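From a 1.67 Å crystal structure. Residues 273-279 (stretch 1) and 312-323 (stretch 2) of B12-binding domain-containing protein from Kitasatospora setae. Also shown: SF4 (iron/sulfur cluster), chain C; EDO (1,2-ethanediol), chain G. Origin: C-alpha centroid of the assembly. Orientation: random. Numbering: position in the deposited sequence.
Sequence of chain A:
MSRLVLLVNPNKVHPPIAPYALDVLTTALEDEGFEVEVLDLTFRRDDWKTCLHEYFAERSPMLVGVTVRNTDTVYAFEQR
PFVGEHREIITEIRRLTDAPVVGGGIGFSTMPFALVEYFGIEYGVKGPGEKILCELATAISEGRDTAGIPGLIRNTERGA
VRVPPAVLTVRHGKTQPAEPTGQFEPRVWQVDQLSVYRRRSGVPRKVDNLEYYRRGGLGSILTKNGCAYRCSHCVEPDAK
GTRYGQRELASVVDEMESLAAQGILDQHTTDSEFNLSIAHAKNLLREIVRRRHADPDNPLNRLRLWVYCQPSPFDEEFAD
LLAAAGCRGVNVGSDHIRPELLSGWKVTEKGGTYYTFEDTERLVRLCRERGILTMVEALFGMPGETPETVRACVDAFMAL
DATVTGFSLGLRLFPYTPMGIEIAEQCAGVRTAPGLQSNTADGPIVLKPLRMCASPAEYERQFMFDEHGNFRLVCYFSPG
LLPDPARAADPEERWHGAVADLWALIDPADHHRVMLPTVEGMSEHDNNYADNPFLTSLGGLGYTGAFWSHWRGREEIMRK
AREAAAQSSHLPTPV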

# COMPACT_ATOMS: atom_id res chain seq x y z
N GLU A 273 -5.19 -1.28 9.12
CA GLU A 273 -5.40 -2.50 9.90
C GLU A 273 -6.88 -2.57 10.23
O GLU A 273 -7.40 -1.67 10.89
CB GLU A 273 -4.57 -2.50 11.20
CG GLU A 273 -3.10 -2.14 11.04
CD GLU A 273 -2.28 -3.26 10.44
OE1 GLU A 273 -2.82 -4.38 10.30
OE2 GLU A 273 -1.10 -3.03 10.13
N PHE A 274 -7.56 -3.64 9.80
CA PHE A 274 -9.01 -3.67 9.95
C PHE A 274 -9.43 -3.70 11.42
O PHE A 274 -10.42 -3.06 11.79
CB PHE A 274 -9.61 -4.87 9.21
CG PHE A 274 -11.12 -4.96 9.33
CD1 PHE A 274 -11.93 -3.92 8.94
CD2 PHE A 274 -11.71 -6.11 9.84
CE1 PHE A 274 -13.32 -4.00 9.06
CE2 PHE A 274 -13.09 -6.21 9.96
CZ PHE A 274 -13.90 -5.15 9.56
N ASN A 275 -8.69 -4.41 12.28
CA ASN A 275 -9.11 -4.59 13.66
C ASN A 275 -8.55 -3.53 14.62
O ASN A 275 -8.81 -3.61 15.82
CB ASN A 275 -8.73 -5.99 14.18
CG ASN A 275 -7.23 -6.23 14.21
OD1 ASN A 275 -6.48 -5.70 13.38
ND2 ASN A 275 -6.78 -7.04 15.16
N LEU A 276 -7.77 -2.57 14.14
CA LEU A 276 -7.51 -1.40 14.96
C LEU A 276 -8.69 -0.44 14.80
O LEU A 276 -9.39 -0.48 13.79
CB LEU A 276 -6.18 -0.74 14.59
CG LEU A 276 -4.96 -1.65 14.80
CD1 LEU A 276 -3.66 -0.89 14.58
CD2 LEU A 276 -4.97 -2.29 16.20
N SER A 277 -8.92 0.39 15.81
CA SER A 277 -10.20 1.07 15.96
C SER A 277 -11.32 0.02 15.91
O SER A 277 -12.14 -0.04 14.99
CB SER A 277 -10.39 2.15 14.89
OG SER A 277 -11.36 3.10 15.27
N ILE A 278 -11.31 -0.85 16.93
CA ILE A 278 -12.04 -2.11 16.86
C ILE A 278 -13.55 -1.89 16.96
O ILE A 278 -14.33 -2.66 16.38
CB ILE A 278 -11.54 -3.07 17.96
CG1 ILE A 278 -12.27 -4.41 17.89
CG2 ILE A 278 -11.71 -2.44 19.34
CD1 ILE A 278 -11.93 -5.26 16.67
N ALA A 279 -13.99 -0.86 17.68
CA ALA A 279 -15.43 -0.66 17.84
C ALA A 279 -16.09 -0.38 16.50
O ALA A 279 -17.19 -0.88 16.23
CB ALA A 279 -15.70 0.47 18.84
FE1 SF4 C . 1.99 -0.70 12.54
FE2 SF4 C . -0.12 0.87 11.73
FE3 SF4 C . 0.09 -1.67 10.78
FE4 SF4 C . 1.86 0.21 9.97
S1 SF4 C . -0.38 0.20 9.55
S2 SF4 C . 2.34 -1.91 10.63
S3 SF4 C . 2.07 1.48 11.85
S4 SF4 C . -0.21 -1.06 12.97
C1 EDO G . -8.15 -0.95 19.21
O1 EDO G . -9.31 -0.17 18.91
C2 EDO G . -6.92 -0.05 19.15
O2 EDO G . -6.84 0.56 17.85
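Stretch 2, residues 312-323: SPFDEEFADLLA

How does the second stretch lie on the first? It begins as an extended segment, S312 to D315, with a cis peptide bond before P313, and then turns into a helix that starts at E316 and continues later in the chain. The extended part passes closest to the turn of stretch 1, where the CA atoms of N275 and P313 are 6.5 Å apart, and the first turns of the helix bring F318 against F274, N275 and I278, and then L322 against F274. D315 holds the N-cap position: with chi1 in the p well (61°), its OD1 accepts from F318 N at 2.9 Å, a capping bond that ties down the start of the helix next to the residue that makes much of the packing. Farther along, the backbone bond from L322 N to F318 O, 2.8 Å, places these two side chains one helical turn apart, both directed toward stretch 1.

What joins the two stretches where their backbones come nearest? N275 lies within a type I beta turn running from E273 to L276, and its CA-to-CB bond points toward stretch 2. Its chi1 is p (63°) and chi2 is -32°, a conformation that brings the amide nitrogen to the extended segment: ND2 donates to P313 O at 2.9 Å, with an N-H...O angle of 155°. This is the single hydrogen bond between the stretches. The side chain packs as well, N275 CB lying 3.7 Å from F318 CE2, while its OD1 is hydrogen-bonded elsewhere in the structure. N275 O is less well served, buried by the contact without a partner in the model.

Why does F318 fit so closely among its neighbours? Its chi1 is t (-169°) and chi2 is 55°, and the ring reaches in between F274, N275 and I278. Over one face lies I278 CD1, 3.9 Å from the centroid of the F318 ring and only 20° off the ring normal, a CH-pi contact. I278 has chi1 t and chi2 p (69°), which carries that methyl over the ring, while I278 CB rests 3.8 Å from P313 CG. F274 starts sideways, but its t rotamer brings the end of the ring nearer, so that F274 CE2 is 3.7 Å from F318 CZ. The two rings meet obliquely, their planes at 36° and their centroids 5.9 Å apart. At the edge of the F274 ring, L322 CD2 lies 4.0 Å from F274 CE2.

What do the remaining side chains of stretch 1 do? L276 starts away from stretch 2, yet with chi1 m and chi2 t its CD2 comes within 3.9 Å of P313 CD, while its CD1 lies 3.8 Å from S4 of the iron/sulfur cluster. E273 makes no contact with stretch 2; its OE2 binds FE3 of the cluster at 1.9 Å, so the turn that presents N275 begins at a metal ligand.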

# COMPACT_ATOMS: atom_id res chain seq x y z
N SER A 312 -3.64 -8.15 17.78
CA SER A 312 -4.51 -7.70 18.85
C SER A 312 -5.09 -6.35 18.46
O SER A 312 -4.38 -5.51 17.89
CB SER A 312 -3.75 -7.58 20.18
OG SER A 312 -4.60 -7.09 21.21
N PRO A 313 -6.38 -6.09 18.75
CA PRO A 313 -7.32 -6.99 19.42
C PRO A 313 -8.02 -7.93 18.45
O PRO A 313 -8.51 -7.49 17.41
CB PRO A 313 -8.32 -6.02 20.05
CG PRO A 313 -8.35 -4.85 19.10
CD PRO A 313 -6.98 -4.78 18.45
N PHE A 314 -8.09 -9.22 18.80
CA PHE A 314 -8.76 -10.21 17.96
C PHE A 314 -9.37 -11.22 18.93
O PHE A 314 -8.73 -12.22 19.28
CB PHE A 314 -7.81 -10.88 16.98
CG PHE A 314 -8.50 -11.60 15.85
CD1 PHE A 314 -9.13 -12.82 16.06
CD2 PHE A 314 -8.49 -11.07 14.57
CE1 PHE A 314 -9.76 -13.48 15.01
CE2 PHE A 314 -9.11 -11.73 13.52
CZ PHE A 314 -9.75 -12.93 13.74
N ASP A 315 -10.60 -10.96 19.37
CA ASP A 315 -11.21 -11.78 20.40
C ASP A 315 -12.33 -12.64 19.82
O ASP A 315 -12.62 -12.61 18.61
CB ASP A 315 -11.70 -10.93 21.58
CG ASP A 315 -12.76 -9.90 21.20
OD1 ASP A 315 -13.39 -10.01 20.13
OD2 ASP A 315 -12.97 -8.95 21.99
N GLU A 316 -12.97 -13.42 20.69
CA GLU A 316 -13.97 -14.38 20.25
C GLU A 316 -15.15 -13.67 19.59
O GLU A 316 -15.66 -14.12 18.55
CB GLU A 316 -14.44 -15.23 21.43
CG GLU A 316 -15.41 -16.33 21.05
CD GLU A 316 -15.77 -17.21 22.23
OE1 GLU A 316 -15.28 -16.92 23.35
OE2 GLU A 316 -16.52 -18.19 22.04
N GLU A 317 -15.61 -12.56 20.18
CA GLU A 317 -16.72 -11.82 19.58
C GLU A 317 -16.36 -11.32 18.19
O GLU A 317 -17.19 -11.37 17.27
CB GLU A 317 -17.12 -10.64 20.47
CG GLU A 317 -18.28 -9.83 19.90
CD GLU A 317 -18.51 -8.52 20.63
OE1 GLU A 317 -17.53 -7.88 21.06
OE2 GLU A 317 -19.69 -8.13 20.78
N PHE A 318 -15.13 -10.84 18.01
CA PHE A 318 -14.70 -10.39 16.69
C PHE A 318 -14.72 -11.54 15.70
O PHE A 318 -15.21 -11.38 14.57
CB PHE A 318 -13.31 -9.77 16.78
CG PHE A 318 -12.88 -9.04 15.52
CD1 PHE A 318 -13.66 -8.04 14.98
CD2 PHE A 318 -11.67 -9.35 14.91
CE1 PHE A 318 -13.26 -7.37 13.83
CE2 PHE A 318 -11.26 -8.67 13.76
CZ PHE A 318 -12.06 -7.68 13.22
N ALA A 319 -14.23 -12.71 16.11
CA ALA A 319 -14.19 -13.85 15.20
C ALA A 319 -15.59 -14.33 14.85
O ALA A 319 -15.85 -14.69 13.70
CB ALA A 319 -13.36 -14.98 15.81
N ASP A 320 -16.51 -14.33 15.82
CA ASP A 320 -17.90 -14.69 15.52
C ASP A 320 -18.53 -13.70 14.55
O ASP A 320 -19.29 -14.09 13.66
CB ASP A 320 -18.73 -14.75 16.81
CG ASP A 320 -18.38 -15.95 17.67
OD1 ASP A 320 -17.84 -16.94 17.15
OD2 ASP A 320 -18.68 -15.90 18.88
N LEU A 321 -18.22 -12.41 14.71
CA LEU A 321 -18.77 -11.41 13.80
C LEU A 321 -18.19 -11.56 12.40
O LEU A 321 -18.92 -11.49 11.41
CB LEU A 321 -18.50 -10.01 14.35
CG LEU A 321 -19.42 -9.56 15.49
CD1 LEU A 321 -18.93 -8.25 16.07
CD2 LEU A 321 -20.86 -9.42 14.99
N LEU A 322 -16.88 -11.79 12.30
CA LEU A 322 -16.27 -12.05 11.00
C LEU A 322 -16.92 -13.24 10.31
O LEU A 322 -17.27 -13.18 9.13
CB LEU A 322 -14.77 -12.28 11.16
CG LEU A 322 -13.91 -11.06 11.47
CD1 LEU A 322 -12.52 -11.55 11.86
CD2 LEU A 322 -13.83 -10.12 10.26
N ALA A 323 -17.10 -14.34 11.05
CA ALA A 323 -17.70 -15.52 10.44
C ALA A 323 -19.11 -15.22 9.95
O ALA A 323 -19.47 -15.58 8.82
CB ALA A 323 -17.71 -16.69 11.43